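Local coordinates for uncharacterized N-acetyltransferase D2E76_00625 (Mycobacteroides abscessus, PDB 6YCA), which binds acetyl coenzyme A as a GCN5-related N-acetyltransferase of the Eis type and probably acetylates amino groups, though it is unable to modify aminoglycosides, at residues T24-L29 with T115-R120; G77-Y82 with T100-L105; L86-G91 with V372-N377; A320-T325 with A401-G406. One frame throughout, in Å; residues are numbered along the deposited sequence.

Interaction 1 of 4, residues T24-L29 with T115-R120; sequences TDIRFL and TALVTR. With ACO (acetyl coenzyme *a), chain G; SO4 (sulfate ion), chain H.
Two donors of Thr115 hold the phosphate oxygen O2A of acetyl coenzyme A: the backbone N of Thr115 lies 2.9 Å from O2A, and Thr115 OG1 reaches the same O2A at 2.8 Å. OG1 stands beside the backbone N, anti to the carbonyl carbon (chi1 -55°), which lets OG1 and N converge on the same oxygen. Thr115 lies in the first turn of helix 113-127, and Arg110 N and Gly112 N also bond the cofactor, as in the pyrophosphate-binding loop and helix start of GNAT enzymes; the helix end would probably favour the negative charge. On another flank of the helix, Ile26 meets it with all its branches. CG1 touches Ala116 CB at 3.9 Å, CD1 meets Leu117 CD2 at 3.9 Å, the two side chains crossing at about a right angle, and CG2 rests on Arg120 CG at 4.0 Å. Arg120 slides past Ile26 in the opposite direction, bent at chi2 (74°), and ends near the Phe28 ring, the two planes almost perpendicular. A sulfate, probably from the crystallisation liquor, joins both segments: Phe28 N donates to its O2 at 2.7 Å, and Arg120 NH2 to its O4. Strand 25-28, outermost within this chain, pairs with strand 67-70 and crosses the helix axis at -40°; Ile26 also packs on Ala69, Phe28 and Arg120 both reach Leu67, and Leu29 meets helix 32-46.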
# COMPACT_ATOMS: atom_id res chain seq x y z
N THR A 24 3.69 -20.18 -46.87
CA THR A 24 2.74 -19.37 -46.12
C THR A 24 1.86 -18.53 -47.06
O THR A 24 2.35 -17.80 -47.91
CB THR A 24 3.45 -18.44 -45.13
OG1 THR A 24 4.20 -19.24 -44.20
CG2 THR A 24 2.44 -17.59 -44.37
N ASP A 25 0.54 -18.65 -46.88
CA ASP A 25 -0.44 -18.00 -47.74
C ASP A 25 -1.24 -16.99 -46.93
O ASP A 25 -1.67 -17.28 -45.81
CB ASP A 25 -1.38 -19.05 -48.36
CG ASP A 25 -2.34 -18.45 -49.36
OD1 ASP A 25 -2.06 -17.35 -49.88
OD2 ASP A 25 -3.38 -19.09 -49.63
N ILE A 26 -1.43 -15.79 -47.50
CA ILE A 26 -2.20 -14.72 -46.88
C ILE A 26 -3.42 -14.47 -47.76
O ILE A 26 -3.28 -13.90 -48.85
CB ILE A 26 -1.38 -13.44 -46.72
CG1 ILE A 26 -0.10 -13.71 -45.92
CG2 ILE A 26 -2.22 -12.35 -46.07
CD1 ILE A 26 -0.33 -13.87 -44.44
N ARG A 27 -4.60 -14.87 -47.29
CA ARG A 27 -5.82 -14.66 -48.05
C ARG A 27 -6.96 -14.27 -47.12
O ARG A 27 -6.89 -14.46 -45.90
CB ARG A 27 -6.21 -15.91 -48.85
CG ARG A 27 -6.32 -17.17 -48.01
CD ARG A 27 -6.92 -18.32 -48.81
NE ARG A 27 -6.88 -19.58 -48.07
CZ ARG A 27 -7.79 -19.95 -47.18
NH1 ARG A 27 -8.81 -19.15 -46.89
NH2 ARG A 27 -7.68 -21.12 -46.56
N PHE A 28 -8.02 -13.71 -47.70
CA PHE A 28 -9.20 -13.35 -46.92
C PHE A 28 -9.99 -14.60 -46.56
O PHE A 28 -10.13 -15.53 -47.36
CB PHE A 28 -10.09 -12.42 -47.73
CG PHE A 28 -9.69 -10.98 -47.66
CD1 PHE A 28 -9.94 -10.23 -46.52
CD2 PHE A 28 -9.06 -10.37 -48.74
CE1 PHE A 28 -9.56 -8.91 -46.45
CE2 PHE A 28 -8.68 -9.04 -48.67
CZ PHE A 28 -8.93 -8.31 -47.53
N LEU A 29 -10.52 -14.62 -45.34
CA LEU A 29 -11.36 -15.73 -44.93
C LEU A 29 -12.70 -15.65 -45.64
O LEU A 29 -13.22 -14.56 -45.91
CB LEU A 29 -11.58 -15.66 -43.42
CG LEU A 29 -10.29 -15.47 -42.63
CD1 LEU A 29 -10.59 -15.41 -41.16
CD2 LEU A 29 -9.31 -16.60 -42.94
N THR A 115 4.09 -8.65 -40.89
CA THR A 115 4.47 -7.78 -42.00
C THR A 115 3.70 -8.15 -43.26
O THR A 115 3.24 -7.27 -44.00
CB THR A 115 5.98 -7.84 -42.23
OG1 THR A 115 6.66 -7.51 -41.01
CG2 THR A 115 6.40 -6.86 -43.32
N ALA A 116 3.54 -9.45 -43.52
CA ALA A 116 2.75 -9.88 -44.66
C ALA A 116 1.29 -9.48 -44.48
O ALA A 116 0.63 -9.07 -45.45
CB ALA A 116 2.87 -11.39 -44.84
N LEU A 117 0.76 -9.59 -43.26
CA LEU A 117 -0.62 -9.22 -43.00
C LEU A 117 -0.83 -7.72 -43.17
O LEU A 117 -1.77 -7.29 -43.85
CB LEU A 117 -1.04 -9.67 -41.60
CG LEU A 117 -1.32 -11.17 -41.44
CD1 LEU A 117 -1.50 -11.52 -39.98
CD2 LEU A 117 -2.55 -11.55 -42.23
N VAL A 118 0.04 -6.91 -42.57
CA VAL A 118 -0.12 -5.46 -42.64
C VAL A 118 0.06 -4.97 -44.06
O VAL A 118 -0.69 -4.09 -44.52
CB VAL A 118 0.84 -4.77 -41.66
CG1 VAL A 118 0.77 -3.26 -41.84
CG2 VAL A 118 0.49 -5.15 -40.23
N THR A 119 1.04 -5.51 -44.78
CA THR A 119 1.26 -5.11 -46.17
C THR A 119 0.04 -5.43 -47.03
O THR A 119 -0.40 -4.59 -47.83
CB THR A 119 2.50 -5.80 -46.74
OG1 THR A 119 3.64 -5.46 -45.94
CG2 THR A 119 2.74 -5.37 -48.17
N ARG A 120 -0.51 -6.63 -46.88
CA ARG A 120 -1.71 -7.01 -47.63
C ARG A 120 -2.92 -6.19 -47.20
O ARG A 120 -3.73 -5.78 -48.03
CB ARG A 120 -1.97 -8.50 -47.43
CG ARG A 120 -3.18 -9.05 -48.17
CD ARG A 120 -2.89 -9.19 -49.65
NE ARG A 120 -3.82 -10.13 -50.28
CZ ARG A 120 -4.99 -9.78 -50.80
NH1 ARG A 120 -5.38 -8.51 -50.78
NH2 ARG A 120 -5.76 -10.71 -51.35
N1A ACO G . 7.49 -6.52 -29.68
C2A ACO G . 8.59 -6.07 -30.30
N3A ACO G . 8.89 -6.19 -31.59
C4A ACO G . 8.02 -6.83 -32.41
C5A ACO G . 6.83 -7.34 -31.87
C6A ACO G . 6.56 -7.17 -30.42
N6A ACO G . 5.42 -7.65 -29.87
N7A ACO G . 6.13 -7.92 -32.86
C8A ACO G . 6.86 -7.78 -33.99
N9A ACO G . 8.01 -7.13 -33.71
C1B ACO G . 9.06 -6.78 -34.71
C2B ACO G . 9.84 -8.02 -35.13
O2B ACO G . 11.02 -8.16 -34.34
C3B ACO G . 10.24 -7.59 -36.54
O3B ACO G . 11.37 -6.73 -36.44
P3B ACO G . 12.60 -6.89 -37.47
O7A ACO G . 13.15 -8.29 -37.36
O8A ACO G . 12.11 -6.61 -38.87
O9A ACO G . 13.66 -5.88 -37.08
C4B ACO G . 9.05 -6.75 -37.02
O4B ACO G . 8.40 -6.25 -35.86
C5B ACO G . 8.07 -7.54 -37.87
O5B ACO G . 7.74 -8.72 -37.15
P1A ACO G . 6.78 -9.86 -37.73
O1A ACO G . 7.58 -11.14 -37.89
O2A ACO G . 6.22 -9.39 -39.04
O3A ACO G . 5.58 -10.09 -36.69
P2A ACO G . 4.98 -11.40 -35.97
O4A ACO G . 4.69 -12.46 -37.01
O5A ACO G . 5.98 -11.91 -34.95
O6A ACO G . 3.64 -10.95 -35.21
CBP ACO G . 2.51 -9.75 -33.43
CCP ACO G . 3.68 -9.77 -34.40
CDP ACO G . 1.20 -9.94 -34.19
CEP ACO G . 2.50 -8.41 -32.71
CAP ACO G . 2.74 -10.90 -32.46
OAP ACO G . 3.96 -10.64 -31.76
C9P ACO G . 1.62 -11.09 -31.47
O9P ACO G . 0.69 -11.84 -31.73
N8P ACO G . 1.72 -10.41 -30.33
C7P ACO G . 0.75 -10.50 -29.25
C6P ACO G . -0.66 -10.09 -29.65
C5P ACO G . -0.71 -8.63 -30.04
O5P ACO G . -0.04 -7.80 -29.44
N4P ACO G . -1.51 -8.33 -31.06
C3P ACO G . -1.68 -6.96 -31.50
C2P ACO G . -3.04 -6.43 -31.07
S1P ACO G . -3.20 -4.77 -31.64
C ACO G . -4.67 -4.90 -32.43
O ACO G . -5.44 -5.79 -32.10
CH3 ACO G . -5.02 -3.93 -33.51
S SO4 H . -7.56 -13.37 -51.61
O1 SO4 H . -8.15 -12.28 -52.38
O2 SO4 H . -8.27 -13.49 -50.34
O3 SO4 H . -7.69 -14.63 -52.34
O4 SO4 H . -6.15 -13.10 -51.35

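Interaction 2 of 4, residues G77-Y82 with T100-L105; sequences GGADSY and THIGVL. With ACO (acetyl coenzyme *a), chain G.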
# COMPACT_ATOMS: atom_id res chain seq x y z
N GLY A 77 -2.80 -16.96 -37.87
CA GLY A 77 -2.75 -15.54 -37.58
C GLY A 77 -3.74 -14.81 -38.45
O GLY A 77 -4.32 -15.39 -39.38
N GLY A 78 -3.95 -13.53 -38.15
CA GLY A 78 -4.91 -12.78 -38.93
C GLY A 78 -4.93 -11.31 -38.57
O GLY A 78 -4.29 -10.87 -37.61
N ALA A 79 -5.68 -10.56 -39.38
CA ALA A 79 -5.87 -9.13 -39.19
C ALA A 79 -7.19 -8.75 -39.84
O ALA A 79 -7.46 -9.15 -40.98
CB ALA A 79 -4.72 -8.33 -39.80
N ASP A 80 -8.02 -7.99 -39.12
CA ASP A 80 -9.37 -7.63 -39.54
C ASP A 80 -9.53 -6.12 -39.52
O ASP A 80 -8.69 -5.39 -38.99
CB ASP A 80 -10.41 -8.30 -38.62
CG ASP A 80 -11.83 -8.19 -39.14
OD1 ASP A 80 -12.11 -8.65 -40.26
OD2 ASP A 80 -12.68 -7.64 -38.41
N SER A 81 -10.63 -5.65 -40.10
CA SER A 81 -10.94 -4.23 -40.10
C SER A 81 -12.44 -4.06 -40.31
O SER A 81 -13.15 -4.99 -40.70
CB SER A 81 -10.14 -3.47 -41.16
OG SER A 81 -10.27 -4.09 -42.42
N TYR A 82 -12.91 -2.84 -40.03
CA TYR A 82 -14.31 -2.48 -40.20
C TYR A 82 -14.42 -1.26 -41.10
O TYR A 82 -13.56 -0.38 -41.08
CB TYR A 82 -14.97 -2.17 -38.85
CG TYR A 82 -15.12 -3.38 -37.97
CD1 TYR A 82 -14.05 -3.88 -37.24
CD2 TYR A 82 -16.35 -4.04 -37.87
CE1 TYR A 82 -14.19 -5.00 -36.43
CE2 TYR A 82 -16.49 -5.16 -37.06
CZ TYR A 82 -15.41 -5.63 -36.35
OH TYR A 82 -15.54 -6.74 -35.55
N THR A 100 -8.35 -4.11 -36.49
CA THR A 100 -8.37 -4.79 -35.20
C THR A 100 -8.17 -6.29 -35.46
O THR A 100 -7.95 -6.72 -36.59
CB THR A 100 -9.68 -4.50 -34.45
OG1 THR A 100 -9.62 -5.08 -33.14
CG2 THR A 100 -10.86 -5.09 -35.20
N HIS A 101 -8.24 -7.07 -34.38
CA HIS A 101 -8.13 -8.53 -34.44
C HIS A 101 -6.77 -9.01 -34.95
O HIS A 101 -6.65 -10.15 -35.42
CB HIS A 101 -9.27 -9.16 -35.23
CG HIS A 101 -10.63 -8.78 -34.73
ND1 HIS A 101 -11.73 -8.70 -35.55
CD2 HIS A 101 -11.06 -8.44 -33.49
CE1 HIS A 101 -12.78 -8.34 -34.83
NE2 HIS A 101 -12.40 -8.18 -33.58
N ILE A 102 -5.74 -8.17 -34.87
CA ILE A 102 -4.41 -8.56 -35.33
C ILE A 102 -3.78 -9.46 -34.28
O ILE A 102 -3.77 -9.14 -33.09
CB ILE A 102 -3.54 -7.31 -35.57
CG1 ILE A 102 -4.04 -6.51 -36.76
CG2 ILE A 102 -2.09 -7.72 -35.78
CD1 ILE A 102 -3.14 -5.36 -37.14
N GLY A 103 -3.24 -10.60 -34.73
CA GLY A 103 -2.58 -11.52 -33.81
C GLY A 103 -2.03 -12.75 -34.49
O GLY A 103 -2.58 -13.22 -35.49
N VAL A 104 -0.91 -13.27 -33.98
CA VAL A 104 -0.30 -14.50 -34.47
C VAL A 104 -0.00 -15.40 -33.28
O VAL A 104 0.43 -14.93 -32.23
CB VAL A 104 1.00 -14.18 -35.26
CG1 VAL A 104 1.67 -15.46 -35.74
CG2 VAL A 104 0.69 -13.27 -36.44
N LEU A 105 -0.25 -16.71 -33.45
CA LEU A 105 0.05 -17.64 -32.37
C LEU A 105 1.54 -17.61 -32.03
O LEU A 105 2.38 -17.42 -32.91
CB LEU A 105 -0.36 -19.07 -32.71
CG LEU A 105 -1.82 -19.55 -32.81
CD1 LEU A 105 -2.81 -18.45 -32.46
CD2 LEU A 105 -2.11 -20.17 -34.16
N1A ACO G . 7.49 -6.52 -29.68
C2A ACO G . 8.59 -6.07 -30.30
N3A ACO G . 8.89 -6.19 -31.59
C4A ACO G . 8.02 -6.83 -32.41
C5A ACO G . 6.83 -7.34 -31.87
C6A ACO G . 6.56 -7.17 -30.42
N6A ACO G . 5.42 -7.65 -29.87
N7A ACO G . 6.13 -7.92 -32.86
C8A ACO G . 6.86 -7.78 -33.99
N9A ACO G . 8.01 -7.13 -33.71
C1B ACO G . 9.06 -6.78 -34.71
C2B ACO G . 9.84 -8.02 -35.13
O2B ACO G . 11.02 -8.16 -34.34
C3B ACO G . 10.24 -7.59 -36.54
O3B ACO G . 11.37 -6.73 -36.44
P3B ACO G . 12.60 -6.89 -37.47
O7A ACO G . 13.15 -8.29 -37.36
O8A ACO G . 12.11 -6.61 -38.87
O9A ACO G . 13.66 -5.88 -37.08
C4B ACO G . 9.05 -6.75 -37.02
O4B ACO G . 8.40 -6.25 -35.86
C5B ACO G . 8.07 -7.54 -37.87
O5B ACO G . 7.74 -8.72 -37.15
P1A ACO G . 6.78 -9.86 -37.73
O1A ACO G . 7.58 -11.14 -37.89
O2A ACO G . 6.22 -9.39 -39.04
O3A ACO G . 5.58 -10.09 -36.69
P2A ACO G . 4.98 -11.40 -35.97
O4A ACO G . 4.69 -12.46 -37.01
O5A ACO G . 5.98 -11.91 -34.95
O6A ACO G . 3.64 -10.95 -35.21
CBP ACO G . 2.51 -9.75 -33.43
CCP ACO G . 3.68 -9.77 -34.40
CDP ACO G . 1.20 -9.94 -34.19
CEP ACO G . 2.50 -8.41 -32.71
CAP ACO G . 2.74 -10.90 -32.46
OAP ACO G . 3.96 -10.64 -31.76
C9P ACO G . 1.62 -11.09 -31.47
O9P ACO G . 0.69 -11.84 -31.73
N8P ACO G . 1.72 -10.41 -30.33
C7P ACO G . 0.75 -10.50 -29.25
C6P ACO G . -0.66 -10.09 -29.65
C5P ACO G . -0.71 -8.63 -30.04
O5P ACO G . -0.04 -7.80 -29.44
N4P ACO G . -1.51 -8.33 -31.06
C3P ACO G . -1.68 -6.96 -31.50
C2P ACO G . -3.04 -6.43 -31.07
S1P ACO G . -3.20 -4.77 -31.64
C ACO G . -4.67 -4.90 -32.43
O ACO G . -5.44 -5.79 -32.10
CH3 ACO G . -5.02 -3.93 -33.51
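Backbone hydrogen bonds pair the two antiparallel strands at two places. Gly78 and Gly103 form one hydrogen-bonded pair, with Gly78 N to Gly103 O at 3.0 Å and Gly103 N to Gly78 O at 3.1 Å. Asp80 and Thr100 form the other: Asp80 N donates to Thr100 O at 2.8 Å, nearly along the C=O axis, while Thr100 N approaches Asp80 O from above the carbonyl plane. Between them the register slips by one residue, a beta bulge in which His101 takes left-handed backbone angles (phi 64°). A bulge in this strand is a hallmark of the GNAT fold, in which it splays from the next strand (here 132-135) and its backbone binds pantetheine. Here Val104 N donates almost straight to ACO O9P at 3.1 Å, and ACO N4P bonds weakly to Ile102 O. Among the polar side chains, Asp80 and His101 run side by side, carboxylate and ring planes 14° apart, and ND1 of His101 makes a weak bond to Asp80 OD2. Tyr82 OH meets the His101 ring at its edge but bonds Leu60 O, and Thr100 OG1 bonds Phe415 O at the chain's C-terminus. Among the apolar contacts, Ala79 CB touches Ile102 CG1 at 3.6 Å and Thr100 CG2 lies at the edge of the Tyr82 ring; within its own strand the same CG2 sits 3.6 Å above the His101 ring plane, over its centre.

Interaction 3 of 4, residues L86-G91 with V372-N377; sequences LTVPGG and VYLGGN
This is a buried apolar contact between domains, in which the tip of the hairpin formed by strands 75-87 and 93-104 in the N-terminal GNAT domain meets the end of helix 366-373 in the sterol carrier protein-like domain. Leu374 CD2 lies at its middle. Leu86 comes tip to tip with Leu374, the two CD2 atoms 3.8 Å apart, while Pro89 crosses at about a right angle and brings its CD to 4.0 Å from Leu374 CD2. Past strand 75-87 the chain makes a type II beta turn from Val88 to Gly91, closed by Gly91 N bonding Val88 O at 3.0 Å. Pro89, in this turn, points its ring at the helix end. There Gly375 takes a positive phi (89°) as the chain leaves the helix. Tyr373 reaches across Val88 obliquely, CG anti to the backbone N (chi1 178°), and Val88 CG1 touches the ring at its edge, 3.5 Å from Tyr373 CE2. The tyrosine hydroxyl passes Val88 to bond Ala318 O. Pro89 CG lies 3.8 Å from both Tyr373 O and Leu374 O. Leu374 packs further on Ala151 and Thr152 of strand 149-160 and on Pro409.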
# COMPACT_ATOMS: atom_id res chain seq x y z
N LEU A 86 -13.70 8.68 -40.16
CA LEU A 86 -12.89 9.39 -39.17
C LEU A 86 -13.00 10.88 -39.44
O LEU A 86 -12.85 11.32 -40.59
CB LEU A 86 -11.42 8.96 -39.25
CG LEU A 86 -10.50 9.35 -38.09
CD1 LEU A 86 -9.45 8.27 -37.91
CD2 LEU A 86 -9.84 10.69 -38.33
N THR A 87 -13.26 11.65 -38.39
CA THR A 87 -13.42 13.10 -38.50
C THR A 87 -12.06 13.78 -38.43
O THR A 87 -11.36 13.68 -37.41
CB THR A 87 -14.34 13.62 -37.40
OG1 THR A 87 -15.60 12.93 -37.45
CG2 THR A 87 -14.58 15.11 -37.56
N VAL A 88 -11.68 14.46 -39.51
CA VAL A 88 -10.41 15.18 -39.62
C VAL A 88 -10.64 16.65 -39.30
O VAL A 88 -11.80 17.09 -39.28
CB VAL A 88 -9.81 14.99 -41.02
CG1 VAL A 88 -9.63 13.52 -41.32
CG2 VAL A 88 -10.70 15.66 -42.06
N PRO A 89 -9.60 17.44 -39.03
CA PRO A 89 -9.81 18.86 -38.73
C PRO A 89 -10.63 19.57 -39.79
O PRO A 89 -10.35 19.48 -40.99
CB PRO A 89 -8.38 19.42 -38.66
CG PRO A 89 -7.57 18.26 -38.19
CD PRO A 89 -8.20 17.04 -38.81
N GLY A 90 -11.64 20.30 -39.35
CA GLY A 90 -12.61 20.92 -40.23
C GLY A 90 -13.95 20.22 -40.27
O GLY A 90 -14.89 20.76 -40.86
N GLY A 91 -14.06 19.03 -39.68
CA GLY A 91 -15.31 18.32 -39.58
C GLY A 91 -15.55 17.28 -40.65
O GLY A 91 -16.48 16.48 -40.50
N VAL A 372 0.96 14.35 -36.72
CA VAL A 372 0.55 15.75 -36.83
C VAL A 372 -0.83 15.89 -37.46
O VAL A 372 -1.52 16.89 -37.22
CB VAL A 372 1.54 16.51 -37.72
CG1 VAL A 372 1.28 18.00 -37.67
CG2 VAL A 372 2.96 16.21 -37.30
N TYR A 373 -1.26 14.89 -38.24
CA TYR A 373 -2.37 15.09 -39.17
C TYR A 373 -3.65 15.54 -38.47
O TYR A 373 -4.39 16.38 -38.99
CB TYR A 373 -2.62 13.82 -39.99
CG TYR A 373 -3.79 13.95 -40.93
CD1 TYR A 373 -3.66 14.64 -42.13
CD2 TYR A 373 -5.03 13.42 -40.61
CE1 TYR A 373 -4.72 14.78 -42.99
CE2 TYR A 373 -6.10 13.55 -41.47
CZ TYR A 373 -5.94 14.24 -42.66
OH TYR A 373 -7.00 14.38 -43.52
N LEU A 374 -3.91 15.01 -37.28
CA LEU A 374 -5.16 15.29 -36.58
C LEU A 374 -5.07 16.49 -35.64
O LEU A 374 -6.06 16.81 -34.98
CB LEU A 374 -5.64 14.06 -35.82
CG LEU A 374 -6.09 12.90 -36.71
CD1 LEU A 374 -6.58 11.73 -35.88
CD2 LEU A 374 -7.15 13.35 -37.71
N GLY A 375 -3.91 17.15 -35.58
CA GLY A 375 -3.72 18.27 -34.68
C GLY A 375 -3.23 17.89 -33.31
O GLY A 375 -3.10 18.78 -32.45
N GLY A 376 -2.96 16.61 -33.06
CA GLY A 376 -2.47 16.15 -31.78
C GLY A 376 -1.00 16.35 -31.53
O GLY A 376 -0.53 16.07 -30.43
N ASN A 377 -0.26 16.80 -32.54
CA ASN A 377 1.15 17.12 -32.40
C ASN A 377 1.46 18.27 -33.35
O ASN A 377 0.76 18.49 -34.34
CB ASN A 377 2.04 15.92 -32.75
CG ASN A 377 1.88 14.78 -31.78
OD1 ASN A 377 2.61 14.68 -30.79
ND2 ASN A 377 0.93 13.90 -32.06

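Interaction 4 of 4, residues A320-T325 with A401-G406; sequences AARTYT and ALFSTG. With SO4 (sulfate ion), chain J.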
# COMPACT_ATOMS: atom_id res chain seq x y z
N ALA A 320 -5.85 16.66 -48.43
CA ALA A 320 -6.84 17.50 -49.08
C ALA A 320 -8.16 17.52 -48.32
O ALA A 320 -8.91 18.49 -48.43
CB ALA A 320 -7.07 17.02 -50.51
N ALA A 321 -8.44 16.48 -47.54
CA ALA A 321 -9.72 16.39 -46.84
C ALA A 321 -9.80 17.28 -45.61
O ALA A 321 -10.91 17.58 -45.16
CB ALA A 321 -10.01 14.95 -46.45
N ARG A 322 -8.67 17.68 -45.05
CA ARG A 322 -8.64 18.55 -43.88
C ARG A 322 -8.48 20.01 -44.31
O ARG A 322 -8.12 20.31 -45.45
CB ARG A 322 -7.53 18.17 -42.90
CG ARG A 322 -6.11 18.48 -43.35
CD ARG A 322 -5.19 18.58 -42.14
NE ARG A 322 -5.39 19.82 -41.39
CZ ARG A 322 -4.79 20.11 -40.24
NH1 ARG A 322 -3.93 19.25 -39.69
NH2 ARG A 322 -5.04 21.27 -39.63
N THR A 323 -8.80 20.90 -43.39
CA THR A 323 -8.69 22.34 -43.58
C THR A 323 -7.43 22.91 -42.95
O THR A 323 -6.81 22.31 -42.07
CB THR A 323 -9.93 23.03 -43.03
OG1 THR A 323 -9.65 23.54 -41.72
CG2 THR A 323 -11.10 22.08 -43.00
N TYR A 324 -7.04 24.09 -43.44
CA TYR A 324 -5.85 24.79 -42.98
C TYR A 324 -6.18 26.27 -42.81
O TYR A 324 -7.26 26.73 -43.17
CB TYR A 324 -4.70 24.64 -43.98
CG TYR A 324 -4.39 23.20 -44.34
CD1 TYR A 324 -3.50 22.45 -43.58
CD2 TYR A 324 -4.97 22.60 -45.45
CE1 TYR A 324 -3.22 21.14 -43.91
CE2 TYR A 324 -4.69 21.30 -45.79
CZ TYR A 324 -3.81 20.57 -45.01
OH TYR A 324 -3.52 19.26 -45.34
N THR A 325 -5.22 27.02 -42.26
CA THR A 325 -5.40 28.45 -42.09
C THR A 325 -4.94 29.18 -43.35
O THR A 325 -4.24 28.64 -44.21
CB THR A 325 -4.62 28.95 -40.88
OG1 THR A 325 -3.22 28.73 -41.08
CG2 THR A 325 -5.06 28.23 -39.62
N ALA A 401 1.71 27.10 -38.52
CA ALA A 401 0.65 28.08 -38.71
C ALA A 401 -0.49 27.50 -39.54
O ALA A 401 -1.67 27.78 -39.28
CB ALA A 401 1.21 29.35 -39.35
N LEU A 402 -0.15 26.68 -40.54
CA LEU A 402 -1.17 26.08 -41.40
C LEU A 402 -1.94 24.99 -40.66
O LEU A 402 -3.17 24.94 -40.72
CB LEU A 402 -0.51 25.50 -42.65
CG LEU A 402 -0.11 26.48 -43.75
CD1 LEU A 402 0.64 25.77 -44.86
CD2 LEU A 402 -1.34 27.20 -44.30
N PHE A 403 -1.22 24.10 -39.97
CA PHE A 403 -1.80 22.90 -39.39
C PHE A 403 -2.44 23.10 -38.02
O PHE A 403 -3.07 22.17 -37.52
CB PHE A 403 -0.74 21.80 -39.30
CG PHE A 403 -0.43 21.13 -40.61
CD1 PHE A 403 0.26 21.81 -41.60
CD2 PHE A 403 -0.81 19.82 -40.83
CE1 PHE A 403 0.54 21.20 -42.80
CE2 PHE A 403 -0.52 19.19 -42.04
CZ PHE A 403 0.16 19.88 -43.02
N SER A 404 -2.29 24.28 -37.41
CA SER A 404 -2.75 24.48 -36.04
C SER A 404 -4.25 24.24 -35.92
O SER A 404 -5.02 24.53 -36.84
CB SER A 404 -2.43 25.92 -35.61
OG SER A 404 -3.16 26.86 -36.38
N THR A 405 -4.65 23.68 -34.78
CA THR A 405 -6.05 23.45 -34.44
C THR A 405 -6.31 23.92 -33.01
O THR A 405 -5.39 24.01 -32.19
CB THR A 405 -6.45 21.97 -34.56
OG1 THR A 405 -5.68 21.19 -33.64
CG2 THR A 405 -6.21 21.47 -35.98
N GLY A 406 -7.57 24.20 -32.71
CA GLY A 406 -7.94 24.71 -31.41
C GLY A 406 -8.17 23.65 -30.35
O GLY A 406 -8.05 23.92 -29.15
S SO4 J . -10.78 23.23 -34.00
O1 SO4 J . -11.95 22.35 -33.89
O2 SO4 J . -10.83 24.23 -32.94
O3 SO4 J . -10.79 23.90 -35.30
O4 SO4 J . -9.57 22.43 -33.87
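The C-terminal end of helix 395-403, in the sterol carrier protein-like domain, has three carbonyls taken up by donors from the chain that follows helix 315-321. Thr325 supplies two: its OG1, in the crowded position between the backbone N and the carbonyl carbon (chi1 63°), bonds Ala401 O at 2.6 Å, and its N bonds Leu402 O at 3.3 Å along a lone pair. Arg322 supplies the third, NH2 to Phe403 O at 3.0 Å, coming from above the carbonyl plane. Bent at chi3 (-74°), the Arg322 chain folds back so that NE (2.9 Å) and NH2 (3.2 Å) also grip Thr323 O side-on, which fixes the guanidinium's rotation. The partial negative charge of the helix end would probably suit this cation. The chain following helix 315-321 is thereby held to the end of helix 395-403 before it enters strand 330-335. Phe403 CG lies over one face of the guanidinium. Tyr324 meets the Phe403 ring T-shaped: its edge points at the face, with CE1 3.7 Å above the ring's centre and the planes 69° apart, while its OH bonds Leu319 O. Phe403 also packs on Ile332 and meets Trp379 edge-to-face. Farther along, Gly406 N bonds a sulfate, probably from the crystallisation liquor, and Gly406 O takes a bond from Thr378 OG1 of a third subunit.

How the interactions relate
Interactions 1 and 2 belong to the N-terminal GNAT domain and share the acetyl coenzyme A site; Leu117 of the helix touches Gly78, tying them together, with interaction 2 nested inside the loop that interaction 1 closes. The first is a surface contact of apolar and charged side chains, the second a buried one built on backbone pairing. Interaction 3 continues strand 75-87 to the far end of its hairpin, where it makes a buried, mainly apolar contact with the sterol carrier-like domain. Interaction 4, partly buried within that domain, relies instead on helix-end carbonyls met by a threonine and an arginine, with an aromatic pair beside them. It adjoins interaction 3, where Pro89 O probably bonds Thr323 N.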